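PDB 4FMR: uncharacterized protein from Bacteroides vulgatus, which is of unknown function but probably binds DNA, joining an HU/IHF-like DNA-binding domain to a domain of immunoglobulin-like fold. Local coordinates for residues K7-D12 against G125-K130; V83-G88 against S101-L106; L161-T166 against L213-Q218; A204-G209 against I237-A242. All blocks are in the same frame, centred on the assembly; numbering follows the deposited sequence.

Contact 1. Residues K7-D12 against G125-K130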
loop_
_atom_site.group_PDB
_atom_site.type_symbol
_atom_site.label_atom_id
_atom_site.label_comp_id
_atom_site.label_asym_id
_atom_site.label_seq_id
_atom_site.Cartn_x
_atom_site.Cartn_y
_atom_site.Cartn_z
ATOM N N LYS B 7 -12.423 -6.777 15.340
ATOM C CA LYS B 7 -12.364 -8.071 16.037
ATOM C C LYS B 7 -11.146 -8.843 15.535
ATOM O O LYS B 7 -10.952 -8.942 14.320
ATOM C CB LYS B 7 -13.656 -8.875 15.836
ATOM C CG LYS B 7 -14.882 -8.250 16.487
ATOM C CD LYS B 7 -16.135 -8.950 16.021
ATOM C CE LYS B 7 -17.378 -8.390 16.650
ATOM N NZ LYS B 7 -18.560 -9.216 16.309
ATOM N N ALA B 8 -10.299 -9.349 16.450
ATOM C CA ALA B 8 -9.086 -10.045 16.026
ATOM C C ALA B 8 -8.821 -11.342 16.803
ATOM O O ALA B 8 -8.988 -11.397 18.027
ATOM C CB ALA B 8 -7.888 -9.125 16.170
ATOM N N TRP B 9 -8.381 -12.376 16.063
ATOM C CA TRP B 9 -7.972 -13.688 16.570
ATOM C C TRP B 9 -6.490 -13.713 16.870
ATOM O O TRP B 9 -5.728 -12.928 16.294
ATOM C CB TRP B 9 -8.265 -14.809 15.555
ATOM C CG TRP B 9 -9.695 -15.016 15.181
ATOM C CD1 TRP B 9 -10.255 -14.820 13.952
ATOM C CD2 TRP B 9 -10.720 -15.589 16.003
ATOM N NE1 TRP B 9 -11.579 -15.199 13.969
ATOM C CE2 TRP B 9 -11.896 -15.656 15.223
ATOM C CE3 TRP B 9 -10.764 -16.038 17.337
ATOM C CZ2 TRP B 9 -13.107 -16.145 15.732
ATOM C CZ3 TRP B 9 -11.966 -16.513 17.843
ATOM C CH2 TRP B 9 -13.122 -16.558 17.048
ATOM N N LEU B 10 -6.067 -14.673 17.706
ATOM C CA LEU B 10 -4.661 -14.893 18.018
ATOM C C LEU B 10 -4.227 -16.159 17.283
ATOM O O LEU B 10 -4.617 -17.267 17.664
ATOM C CB LEU B 10 -4.418 -14.974 19.539
ATOM C CG LEU B 10 -4.665 -13.692 20.345
ATOM C CD1 LEU B 10 -4.869 -14.001 21.816
ATOM C CD2 LEU B 10 -3.532 -12.713 20.182
ATOM N N VAL B 11 -3.509 -15.979 16.165
ATOM C CA VAL B 11 -3.030 -17.078 15.317
ATOM C C VAL B 11 -1.500 -17.160 15.431
ATOM O O VAL B 11 -0.863 -16.204 15.887
ATOM C CB VAL B 11 -3.498 -16.968 13.827
ATOM C CG1 VAL B 11 -5.017 -17.082 13.699
ATOM C CG2 VAL B 11 -2.982 -15.698 13.148
ATOM N N ASP B 12 -0.919 -18.301 15.019
ATOM C CA ASP B 12 0.529 -18.505 15.053
ATOM C C ASP B 12 1.190 -17.760 13.891
ATOM O O ASP B 12 0.629 -17.693 12.792
ATOM C CB ASP B 12 0.873 -20.004 15.030
ATOM C CG ASP B 12 0.524 -20.710 16.330
ATOM O OD1 ASP B 12 1.171 -20.412 17.360
ATOM O OD2 ASP B 12 -0.396 -21.562 16.319
ATOM N N GLY B 125 -9.348 -13.954 21.397
ATOM C CA GLY B 125 -8.479 -15.031 21.852
ATOM C C GLY B 125 -7.989 -15.858 20.681
ATOM O O GLY B 125 -7.827 -15.330 19.575
ATOM N N GLU B 126 -7.753 -17.163 20.911
ATOM C CA GLU B 126 -7.311 -18.087 19.864
ATOM C C GLU B 126 -8.512 -18.638 19.119
ATOM O O GLU B 126 -9.597 -18.721 19.700
ATOM C CB GLU B 126 -6.461 -19.220 20.445
ATOM C CG GLU B 126 -5.030 -18.788 20.717
ATOM C CD GLU B 126 -4.158 -19.810 21.416
ATOM O OE1 GLU B 126 -3.990 -20.930 20.880
ATOM O OE2 GLU B 126 -3.601 -19.468 22.483
ATOM N N ARG B 127 -8.326 -18.983 17.826
ATOM C CA ARG B 127 -9.372 -19.535 16.956
ATOM C C ARG B 127 -9.922 -20.848 17.560
ATOM O O ARG B 127 -9.146 -21.633 18.115
ATOM C CB ARG B 127 -8.863 -19.745 15.515
ATOM C CG ARG B 127 -8.512 -18.432 14.815
ATOM C CD ARG B 127 -8.427 -18.507 13.303
ATOM N NE ARG B 127 -9.731 -18.739 12.678
ATOM C CZ ARG B 127 -10.015 -18.478 11.405
ATOM N NH1 ARG B 127 -9.096 -17.943 10.606
ATOM N NH2 ARG B 127 -11.220 -18.747 10.920
ATOM N N PRO B 128 -11.261 -21.055 17.535
ATOM C CA PRO B 128 -11.842 -22.247 18.196
ATOM C C PRO B 128 -11.344 -23.598 17.663
ATOM O O PRO B 128 -11.182 -24.535 18.457
ATOM C CB PRO B 128 -13.346 -22.108 17.921
ATOM C CG PRO B 128 -13.556 -20.653 17.648
ATOM C CD PRO B 128 -12.315 -20.193 16.957
ATOM N N THR B 129 -11.130 -23.702 16.336
ATOM C CA THR B 129 -10.701 -24.932 15.667
ATOM C C THR B 129 -9.231 -24.854 15.234
ATOM O O THR B 129 -8.695 -23.757 15.066
ATOM C CB THR B 129 -11.613 -25.225 14.451
ATOM O OG1 THR B 129 -11.290 -26.509 13.913
ATOM C CG2 THR B 129 -11.536 -24.151 13.355
ATOM N N LYS B 130 -8.592 -26.022 15.044
ATOM C CA LYS B 130 -7.210 -26.098 14.567
ATOM C C LYS B 130 -7.195 -26.423 13.042
ATOM O O LYS B 130 -6.406 -27.241 12.571
ATOM C CB LYS B 130 -6.381 -27.111 15.393
ATOM C CG LYS B 130 -5.756 -26.498 16.661
ATOM C CD LYS B 130 -4.660 -25.458 16.331
ATOM C CE LYS B 130 -4.229 -24.618 17.511
ATOM N NZ LYS B 130 -3.240 -23.579 17.110
#
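Trp-9 and Arg-127 carry the meeting of strand 4-12 with the chain that leaves strand 119-126. Both side chains set CG anti to their own carbonyl carbon, and they cross at roughly a right angle. The aliphatic part of the arginine does the closest touching: Arg-127 CG lies over one face of the indole, 3.6 Å from Trp-9 CG, in a CH-pi contact with the five-membered ring. A bend at chi3 (68°) then turns the guanidinium almost parallel to the indole, the planes only 4° apart, but displaced toward the rim, so the cation-pi contact is off-centre, with Arg-127 CZ 4.8 Å from the centroid of the Trp-9 five-membered ring. At the far end of the indole, Trp-9 CH2 meets Pro-128 CD at 3.7 Å. Replacing Trp-9, for example by an alanine here, would probably leave the Arg-127 chain and Pro-128 without their common aromatic support and loosen the turn after the strand. Val-11 CG1 runs alongside the arginine and touches Arg-127 CD at 3.7 Å. In the backbone, Leu-10 N donates to Gly-125 O at 2.6 Å, approaching from above the carbonyl plane. Further on, Asp-12 OD2 and Lys-130 NZ form a salt bridge at 3.6 Å, and Lys-23 and Lys-159 are weaker, longer-range partners of the same carboxylate. Phe-86 and Ala-90 of the second subunit pack on Ala-8 and Leu-10. Strand 4-12 is the middle strand of a mixed three-stranded sheet, between antiparallel 23-27 and parallel 119-126, and the chain after 119-126 turns toward strand 132-138, whose Tyr-132 touches Val-11, Asp-12 and Arg-127.

Contact 2. Residues V83-G88 against S101-L106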
loop_
_atom_site.group_PDB
_atom_site.type_symbol
_atom_site.label_atom_id
_atom_site.label_comp_id
_atom_site.label_asym_id
_atom_site.label_seq_id
_atom_site.Cartn_x
_atom_site.Cartn_y
_atom_site.Cartn_z
ATOM N N VAL B 83 1.956 6.962 -5.497
ATOM C CA VAL B 83 3.039 7.331 -6.383
ATOM C C VAL B 83 3.383 6.090 -7.234
ATOM O O VAL B 83 3.355 4.966 -6.728
ATOM C CB VAL B 83 4.288 7.955 -5.654
ATOM C CG1 VAL B 83 5.076 6.921 -4.841
ATOM C CG2 VAL B 83 5.204 8.709 -6.631
ATOM N N ALA B 84 3.699 6.306 -8.521
ATOM C CA ALA B 84 4.181 5.240 -9.414
ATOM C C ALA B 84 5.554 4.737 -8.933
ATOM O O ALA B 84 6.406 5.528 -8.476
ATOM C CB ALA B 84 4.296 5.761 -10.853
ATOM N N GLN B 85 5.767 3.415 -9.057
ATOM C CA GLN B 85 7.039 2.761 -8.724
ATOM C C GLN B 85 7.410 1.807 -9.855
ATOM O O GLN B 85 6.525 1.392 -10.615
ATOM C CB GLN B 85 6.947 2.002 -7.383
ATOM C CG GLN B 85 6.483 2.805 -6.187
ATOM C CD GLN B 85 7.632 3.317 -5.379
ATOM O OE1 GLN B 85 8.129 4.405 -5.597
ATOM N NE2 GLN B 85 8.067 2.543 -4.408
ATOM N N PHE B 86 8.679 1.402 -9.911
ATOM C CA PHE B 86 9.215 0.487 -10.932
ATOM C C PHE B 86 9.718 -0.827 -10.341
ATOM O O PHE B 86 10.226 -0.859 -9.219
ATOM C CB PHE B 86 10.375 1.166 -11.697
ATOM C CG PHE B 86 9.972 2.486 -12.316
ATOM C CD1 PHE B 86 9.008 2.539 -13.325
ATOM C CD2 PHE B 86 10.520 3.687 -11.862
ATOM C CE1 PHE B 86 8.630 3.758 -13.892
ATOM C CE2 PHE B 86 10.151 4.903 -12.445
ATOM C CZ PHE B 86 9.206 4.930 -13.454
ATOM N N ARG B 87 9.552 -1.918 -11.098
ATOM C CA ARG B 87 10.087 -3.223 -10.692
ATOM C C ARG B 87 11.140 -3.655 -11.686
ATOM O O ARG B 87 11.071 -3.289 -12.861
ATOM C CB ARG B 87 9.013 -4.311 -10.567
ATOM C CG ARG B 87 7.964 -4.111 -9.494
ATOM C CD ARG B 87 7.162 -5.387 -9.277
ATOM N NE ARG B 87 5.750 -5.137 -8.954
ATOM C CZ ARG B 87 5.275 -4.938 -7.727
ATOM N NH1 ARG B 87 6.094 -4.920 -6.683
ATOM N NH2 ARG B 87 3.982 -4.716 -7.539
ATOM N N GLY B 88 12.101 -4.432 -11.209
ATOM C CA GLY B 88 13.150 -4.994 -12.036
ATOM C C GLY B 88 14.335 -4.098 -12.268
ATOM O O GLY B 88 14.261 -2.875 -12.126
ATOM N N SER B 101 8.286 -3.455 -14.936
ATOM C CA SER B 101 6.879 -3.126 -14.786
ATOM C C SER B 101 6.686 -1.910 -13.879
ATOM O O SER B 101 7.570 -1.515 -13.108
ATOM C CB SER B 101 6.091 -4.322 -14.247
ATOM O OG SER B 101 6.530 -4.755 -12.970
ATOM N N ILE B 102 5.514 -1.301 -14.030
ATOM C CA ILE B 102 5.014 -0.181 -13.267
ATOM C C ILE B 102 3.925 -0.696 -12.338
ATOM O O ILE B 102 3.151 -1.577 -12.709
ATOM C CB ILE B 102 4.471 0.944 -14.203
ATOM C CG1 ILE B 102 5.464 1.343 -15.319
ATOM C CG2 ILE B 102 3.944 2.170 -13.408
ATOM C CD1 ILE B 102 4.799 2.179 -16.490
ATOM N N TYR B 103 3.872 -0.141 -11.130
ATOM C CA TYR B 103 2.808 -0.350 -10.168
ATOM C C TYR B 103 2.666 0.954 -9.421
ATOM O O TYR B 103 3.508 1.855 -9.554
ATOM C CB TYR B 103 3.031 -1.565 -9.235
ATOM C CG TYR B 103 4.139 -1.385 -8.219
ATOM C CD1 TYR B 103 5.473 -1.623 -8.559
ATOM C CD2 TYR B 103 3.856 -1.001 -6.909
ATOM C CE1 TYR B 103 6.496 -1.487 -7.615
ATOM C CE2 TYR B 103 4.872 -0.843 -5.965
ATOM C CZ TYR B 103 6.185 -1.111 -6.315
ATOM O OH TYR B 103 7.170 -0.959 -5.376
ATOM N N VAL B 104 1.585 1.075 -8.672
ATOM C CA VAL B 104 1.357 2.250 -7.848
ATOM C C VAL B 104 1.435 1.780 -6.412
ATOM O O VAL B 104 0.725 0.856 -6.007
ATOM C CB VAL B 104 0.012 2.971 -8.190
ATOM C CG1 VAL B 104 -0.303 4.103 -7.206
ATOM C CG2 VAL B 104 0.019 3.492 -9.612
ATOM N N SER B 105 2.318 2.390 -5.669
ATOM C CA SER B 105 2.469 2.133 -4.239
ATOM C C SER B 105 1.484 3.014 -3.475
ATOM O O SER B 105 1.451 4.228 -3.704
ATOM C CB SER B 105 3.897 2.418 -3.797
ATOM O OG SER B 105 4.033 1.899 -2.488
ATOM N N LEU B 106 0.668 2.416 -2.598
ATOM C CA LEU B 106 -0.338 3.170 -1.881
ATOM C C LEU B 106 -0.142 3.083 -0.387
ATOM O O LEU B 106 0.176 2.027 0.147
ATOM C CB LEU B 106 -1.757 2.700 -2.261
ATOM C CG LEU B 106 -2.150 2.876 -3.737
ATOM C CD1 LEU B 106 -3.204 1.924 -4.101
ATOM C CD2 LEU B 106 -2.593 4.324 -4.051
HETATM O O HOH W 1 7.910 0.461 -2.886
HETATM O O HOH W 2 9.795 -1.127 -6.486
HETATM O O HOH W 3 4.311 -4.743 -11.347
#
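Strands 80-87 and 101-108 form an antiparallel ribbon in the HU/IHF-like domain, a family in which a beta-hairpin arm commonly engages DNA, although no DNA contact is established here. One face of the ribbon carries Gln-85, Arg-87, Ser-101, Tyr-103 and Ser-105, and Tyr-103 is its centre. With CG in the crowded position between backbone N and carbonyl carbon (chi1 70°), its ring leans across to the other strand and is sandwiched there. Gln-85 CB sits over one face, 3.4 Å from Tyr-103 CZ, in a CH-pi contact displaced toward the rim. On the opposite face the guanidinium of Arg-87 lies flat, its plane turned only 9° from the ring; Arg-87 CZ is 3.7 Å from the centroid of the Tyr-103 ring, a stacked cation-pi pair. With CG anti to its carbonyl carbon (chi1 -55°), Gln-85 puts CG against Ser-105 CB at 3.5 Å; the bend at chi2 then turns the amide. The hydroxyl of Ser-105 is bound by Asp-145 of the second subunit. On the other face of the ribbon lie Ala-84, Phe-86, Ile-102 and Val-104; there Phe-86 CE1 meets Ile-102 CG1 at 4.2 Å, and the Trp-95 ring meets that of Phe-86 with the planes steeply inclined. The backbone ladder is straightest at the Gln-85 and Tyr-103 pair, where Gln-85 N reaches Tyr-103 O at 2.8 Å. Two waters tie the Tyr-103 hydroxyl to Gln-85 NE2, weakly, and to Phe-86 O. A third water, at the edge of the guanidinium and in its plane, accepts from Arg-87 NE at 2.8 Å and bonds to Ser-101 OG at 2.7 Å.

Contact 3. Residues L161-T166 against L213-Q218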
loop_
_atom_site.group_PDB
_atom_site.type_symbol
_atom_site.label_atom_id
_atom_site.label_comp_id
_atom_site.label_asym_id
_atom_site.label_seq_id
_atom_site.Cartn_x
_atom_site.Cartn_y
_atom_site.Cartn_z
ATOM N N LEU B 161 -4.024 -27.591 6.629
ATOM C CA LEU B 161 -4.503 -27.118 5.329
ATOM C C LEU B 161 -4.259 -28.129 4.189
ATOM O O LEU B 161 -4.775 -27.891 3.095
ATOM C CB LEU B 161 -3.822 -25.770 4.974
ATOM C CG LEU B 161 -4.201 -24.544 5.820
ATOM C CD1 LEU B 161 -3.532 -23.274 5.275
ATOM C CD2 LEU B 161 -5.708 -24.320 5.839
ATOM N N THR B 162 -3.511 -29.250 4.439
ATOM C CA THR B 162 -3.181 -30.278 3.431
ATOM C C THR B 162 -4.427 -30.698 2.658
ATOM O O THR B 162 -5.421 -31.084 3.268
ATOM C CB THR B 162 -2.505 -31.518 4.070
ATOM O OG1 THR B 162 -1.373 -31.110 4.823
ATOM C CG2 THR B 162 -2.047 -32.549 3.039
ATOM N N VAL B 163 -4.372 -30.604 1.324
ATOM C CA VAL B 163 -5.486 -31.009 0.459
ATOM C C VAL B 163 -5.356 -32.543 0.238
ATOM O O VAL B 163 -4.374 -33.006 -0.337
ATOM C CB VAL B 163 -5.530 -30.184 -0.860
ATOM C CG1 VAL B 163 -6.579 -30.735 -1.819
ATOM C CG2 VAL B 163 -5.803 -28.703 -0.576
ATOM N N ALA B 164 -6.290 -33.319 0.782
ATOM C CA ALA B 164 -6.257 -34.792 0.691
ATOM C C ALA B 164 -7.664 -35.369 0.680
ATOM O O ALA B 164 -8.602 -34.707 1.139
ATOM C CB ALA B 164 -5.461 -35.385 1.855
ATOM N N GLY B 165 -7.800 -36.588 0.147
ATOM C CA GLY B 165 -9.086 -37.259 0.059
ATOM C C GLY B 165 -9.563 -37.568 -1.346
ATOM O O GLY B 165 -9.225 -36.874 -2.308
ATOM N N THR B 166 -10.397 -38.606 -1.443
ATOM C CA THR B 166 -11.002 -39.139 -2.672
ATOM C C THR B 166 -12.167 -38.284 -3.201
ATOM O O THR B 166 -12.400 -38.254 -4.412
ATOM C CB THR B 166 -11.522 -40.559 -2.402
ATOM O OG1 THR B 166 -12.423 -40.528 -1.285
ATOM C CG2 THR B 166 -10.394 -41.555 -2.144
ATOM N N LEU B 213 -11.736 -17.334 -0.892
ATOM C CA LEU B 213 -10.862 -18.474 -1.108
ATOM C C LEU B 213 -11.233 -19.569 -0.083
ATOM O O LEU B 213 -11.285 -19.306 1.116
ATOM C CB LEU B 213 -9.358 -18.093 -1.024
ATOM C CG LEU B 213 -8.357 -19.222 -1.389
ATOM C CD1 LEU B 213 -7.089 -18.663 -2.028
ATOM C CD2 LEU B 213 -7.978 -20.065 -0.169
ATOM N N THR B 214 -11.463 -20.792 -0.564
ATOM C CA THR B 214 -11.837 -21.909 0.302
ATOM C C THR B 214 -10.932 -23.104 0.048
ATOM O O THR B 214 -10.622 -23.422 -1.096
ATOM C CB THR B 214 -13.324 -22.256 0.083
ATOM O OG1 THR B 214 -14.094 -21.078 0.369
ATOM C CG2 THR B 214 -13.817 -23.434 0.955
ATOM N N VAL B 215 -10.477 -23.728 1.157
ATOM C CA VAL B 215 -9.682 -24.952 1.222
ATOM C C VAL B 215 -10.625 -26.039 1.711
ATOM O O VAL B 215 -11.103 -25.945 2.838
ATOM C CB VAL B 215 -8.404 -24.830 2.117
ATOM C CG1 VAL B 215 -7.745 -26.202 2.329
ATOM C CG2 VAL B 215 -7.394 -23.831 1.541
ATOM N N THR B 216 -10.935 -27.030 0.859
ATOM C CA THR B 216 -11.807 -28.164 1.203
ATOM C C THR B 216 -10.934 -29.427 1.238
ATOM O O THR B 216 -10.188 -29.698 0.283
ATOM C CB THR B 216 -12.983 -28.277 0.232
ATOM O OG1 THR B 216 -13.688 -27.045 0.224
ATOM C CG2 THR B 216 -13.933 -29.418 0.581
ATOM N N THR B 217 -10.992 -30.182 2.348
ATOM C CA THR B 217 -10.124 -31.347 2.470
ATOM C C THR B 217 -10.707 -32.380 3.427
ATOM O O THR B 217 -11.533 -32.044 4.284
ATOM C CB THR B 217 -8.699 -30.889 2.930
ATOM O OG1 THR B 217 -7.781 -31.982 2.862
ATOM C CG2 THR B 217 -8.684 -30.231 4.317
ATOM N N GLN B 218 -10.251 -33.644 3.281
ATOM C CA GLN B 218 -10.621 -34.760 4.161
ATOM C C GLN B 218 -9.426 -35.116 5.081
ATOM O O GLN B 218 -9.448 -36.135 5.779
ATOM C CB GLN B 218 -11.088 -35.974 3.345
ATOM C CG GLN B 218 -12.460 -35.759 2.745
ATOM C CD GLN B 218 -12.828 -36.789 1.719
ATOM O OE1 GLN B 218 -12.318 -36.792 0.595
ATOM N NE2 GLN B 218 -13.781 -37.635 2.059
#
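In the immunoglobulin-like domain, the loop that follows strand 153-159 is pinned to the end of strand 209-217, and the hydroxyl of Thr-217 is the main fastening. With OG1 anti to the backbone N (chi1 -171°), Thr-217 turns its oxygen toward the loop. There Thr-217 OG1 donates to Thr-162 O at 2.6 Å, in the carbonyl plane and on a lone pair, and accepts from Ala-164 N at 2.9 Å. Tyr-219 N, just beyond the strand, is a further partner of this buried hydroxyl, which is thus gripped by three backbone groups. A valine here, without the hydroxyl, would probably leave Thr-162 O and Ala-164 N without their shared partner and loosen the loop from the strand end. One residue on, Gln-218 N donates to Ala-164 O at 2.9 Å, from above the carbonyl plane. The extended Gln-218 side chain brings Gln-218 OE1 within 3.3 Å of Gly-165 CA, while Gln-218 OE1 accepts a hydrogen bond from Asp-167 N. A CB on Gly-165 would clash with that oxygen, and the backbone angles of this residue favour glycine as well. Toward the interior, Val-215 CG1 sits 3.5 Å from Leu-161 O and 4.3 Å from Val-163 CG2, and Ile-133 packs on both Leu-161 and Val-215. The contact thus ties the loop between strand 153-159 of one sheet and strand 171-176 of the other onto inner strand 209-217, an inter-sheet connection of an immunoglobulin-like beta-sandwich.

Contact 4. Residues A204-G209 against I237-A242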
loop_
_atom_site.group_PDB
_atom_site.type_symbol
_atom_site.label_atom_id
_atom_site.label_comp_id
_atom_site.label_asym_id
_atom_site.label_seq_id
_atom_site.Cartn_x
_atom_site.Cartn_y
_atom_site.Cartn_z
ATOM N N ALA B 204 -4.660 -17.369 -14.593
ATOM C CA ALA B 204 -4.395 -16.076 -15.222
ATOM C C ALA B 204 -5.662 -15.336 -15.645
ATOM O O ALA B 204 -5.658 -14.107 -15.681
ATOM C CB ALA B 204 -3.500 -16.278 -16.440
ATOM N N SER B 205 -6.732 -16.069 -15.929
ATOM C CA SER B 205 -8.013 -15.566 -16.438
ATOM C C SER B 205 -8.925 -14.909 -15.365
ATOM O O SER B 205 -9.986 -14.401 -15.732
ATOM C CB SER B 205 -8.787 -16.709 -17.104
ATOM O OG SER B 205 -8.911 -17.800 -16.206
ATOM N N LEU B 206 -8.528 -14.908 -14.071
ATOM C CA LEU B 206 -9.329 -14.313 -13.001
ATOM C C LEU B 206 -9.445 -12.808 -13.163
ATOM O O LEU B 206 -8.435 -12.111 -13.305
ATOM C CB LEU B 206 -8.743 -14.624 -11.614
ATOM C CG LEU B 206 -8.778 -16.072 -11.133
ATOM C CD1 LEU B 206 -7.764 -16.285 -10.041
ATOM C CD2 LEU B 206 -10.167 -16.469 -10.681
ATOM N N GLU B 207 -10.688 -12.318 -13.135
ATOM C CA GLU B 207 -11.030 -10.906 -13.217
ATOM C C GLU B 207 -10.681 -10.241 -11.892
ATOM O O GLU B 207 -10.830 -10.884 -10.845
ATOM C CB GLU B 207 -12.532 -10.777 -13.554
ATOM C CG GLU B 207 -13.157 -9.379 -13.518
ATOM C CD GLU B 207 -12.570 -8.254 -14.359
ATOM O OE1 GLU B 207 -11.709 -8.513 -15.232
ATOM O OE2 GLU B 207 -12.968 -7.094 -14.115
ATOM N N ASP B 208 -10.192 -8.975 -11.930
ATOM C CA ASP B 208 -9.860 -8.193 -10.735
ATOM C C ASP B 208 -11.032 -8.148 -9.759
ATOM O O ASP B 208 -12.200 -8.051 -10.165
ATOM C CB ASP B 208 -9.454 -6.731 -11.070
ATOM C CG ASP B 208 -8.353 -6.575 -12.090
ATOM O OD1 ASP B 208 -8.609 -6.829 -13.275
ATOM O OD2 ASP B 208 -7.275 -6.079 -11.722
ATOM N N GLY B 209 -10.711 -8.191 -8.480
ATOM C CA GLY B 209 -11.735 -8.091 -7.460
ATOM C C GLY B 209 -11.541 -9.024 -6.302
ATOM O O GLY B 209 -10.605 -9.833 -6.271
ATOM N N ILE B 237 -9.911 -12.747 -0.318
ATOM C CA ILE B 237 -8.691 -12.488 -1.086
ATOM C C ILE B 237 -8.997 -11.468 -2.175
ATOM O O ILE B 237 -10.019 -11.563 -2.856
ATOM C CB ILE B 237 -8.075 -13.825 -1.695
ATOM C CG1 ILE B 237 -6.679 -13.609 -2.360
ATOM C CG2 ILE B 237 -9.036 -14.510 -2.674
ATOM C CD1 ILE B 237 -5.843 -14.951 -2.700
ATOM N N TYR B 238 -8.083 -10.532 -2.369
ATOM C CA TYR B 238 -8.230 -9.617 -3.484
ATOM C C TYR B 238 -7.320 -10.092 -4.606
ATOM O O TYR B 238 -6.116 -10.278 -4.404
ATOM C CB TYR B 238 -7.944 -8.163 -3.106
ATOM C CG TYR B 238 -7.993 -7.250 -4.316
ATOM C CD1 TYR B 238 -9.210 -6.802 -4.831
ATOM C CD2 TYR B 238 -6.821 -6.851 -4.963
ATOM C CE1 TYR B 238 -9.262 -6.021 -5.985
ATOM C CE2 TYR B 238 -6.861 -6.079 -6.123
ATOM C CZ TYR B 238 -8.082 -5.652 -6.622
ATOM O OH TYR B 238 -8.123 -4.842 -7.734
ATOM N N ILE B 239 -7.876 -10.271 -5.785
ATOM C CA ILE B 239 -7.047 -10.703 -6.908
ATOM C C ILE B 239 -6.907 -9.547 -7.893
ATOM O O ILE B 239 -7.899 -8.942 -8.297
ATOM C CB ILE B 239 -7.622 -11.993 -7.566
ATOM C CG1 ILE B 239 -7.528 -13.176 -6.538
ATOM C CG2 ILE B 239 -6.863 -12.312 -8.892
ATOM C CD1 ILE B 239 -8.232 -14.401 -6.843
ATOM N N GLY B 240 -5.661 -9.234 -8.228
ATOM C CA GLY B 240 -5.339 -8.213 -9.210
ATOM C C GLY B 240 -5.022 -8.931 -10.501
ATOM O O GLY B 240 -4.388 -9.997 -10.468
ATOM N N GLY B 241 -5.487 -8.365 -11.620
ATOM C CA GLY B 241 -5.303 -8.920 -12.954
ATOM C C GLY B 241 -3.876 -9.332 -13.267
ATOM O O GLY B 241 -2.920 -8.763 -12.731
ATOM N N ALA B 242 -3.745 -10.359 -14.118
ATOM C CA ALA B 242 -2.493 -10.967 -14.566
ATOM C C ALA B 242 -1.477 -9.914 -15.054
ATOM O O ALA B 242 -1.883 -8.939 -15.695
ATOM C CB ALA B 242 -2.786 -11.962 -15.682
HETATM O O HOH W 4 -6.171 -11.640 -15.172
HETATM O O HOH W 5 -6.044 -4.791 -9.669
#
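Strands 209-217 and 231-240 are antiparallel neighbours in a sheet of the immunoglobulin-like domain, and at this end the loop before the first strand folds along the tail of the second. Gly-209 and Ile-239 form a hydrogen-bonded pair: Gly-209 N donates to Ile-239 O at 2.9 Å, in the carbonyl plane, and Ile-239 N returns a nearly straight bond to Gly-209 O (2.8 Å, 176°), from above that carbonyl plane. Beyond the pair, the Asp-208 carboxylate replaces a backbone acceptor, since Gly-241 N donates to Asp-208 OD2 at 2.9 Å from above the carboxylate plane. The same OD2 takes a hydrogen from a water that also bonds to the Tyr-238 hydroxyl, while Asp-208 OD1 forms a salt bridge with Arg-113 of the second subunit, so both oxygens are satisfied and the carboxylate is likely to stay ionised. Leu-206 CD1 meets Ile-239 CD1 at 3.7 Å on the buried side, where Leu-174 packs on both. At the far end a single water spans the segments, donating to Ala-204 O at 2.6 Å and Leu-206 O at 3.0 Å and accepting from Ala-242 N at 2.9 Å.

From the N terminus, strand 4-12 opens contact 1, which closes only at 125-130 after most of the HU/IHF-like domain has been traversed. Contact 2 closes a short hairpin loop within that span, its centre about 35 Å from that of contact 1. The chain then enters the immunoglobulin-like domain, where contacts 3 and 4 cross: 204-209 lies between 161-166 and 213-218, and 237-242 follows both. Contact 3 lies on strand 209-217, and contact 4 joins the start of that strand to the end of 231-240, its neighbour in the same sheet; the two touch through Leu-213 CB and Ile-237 CG2, 4.0 Å apart. Contacts 1, 2 and 4 also meet the second subunit, whereas contact 3 does not.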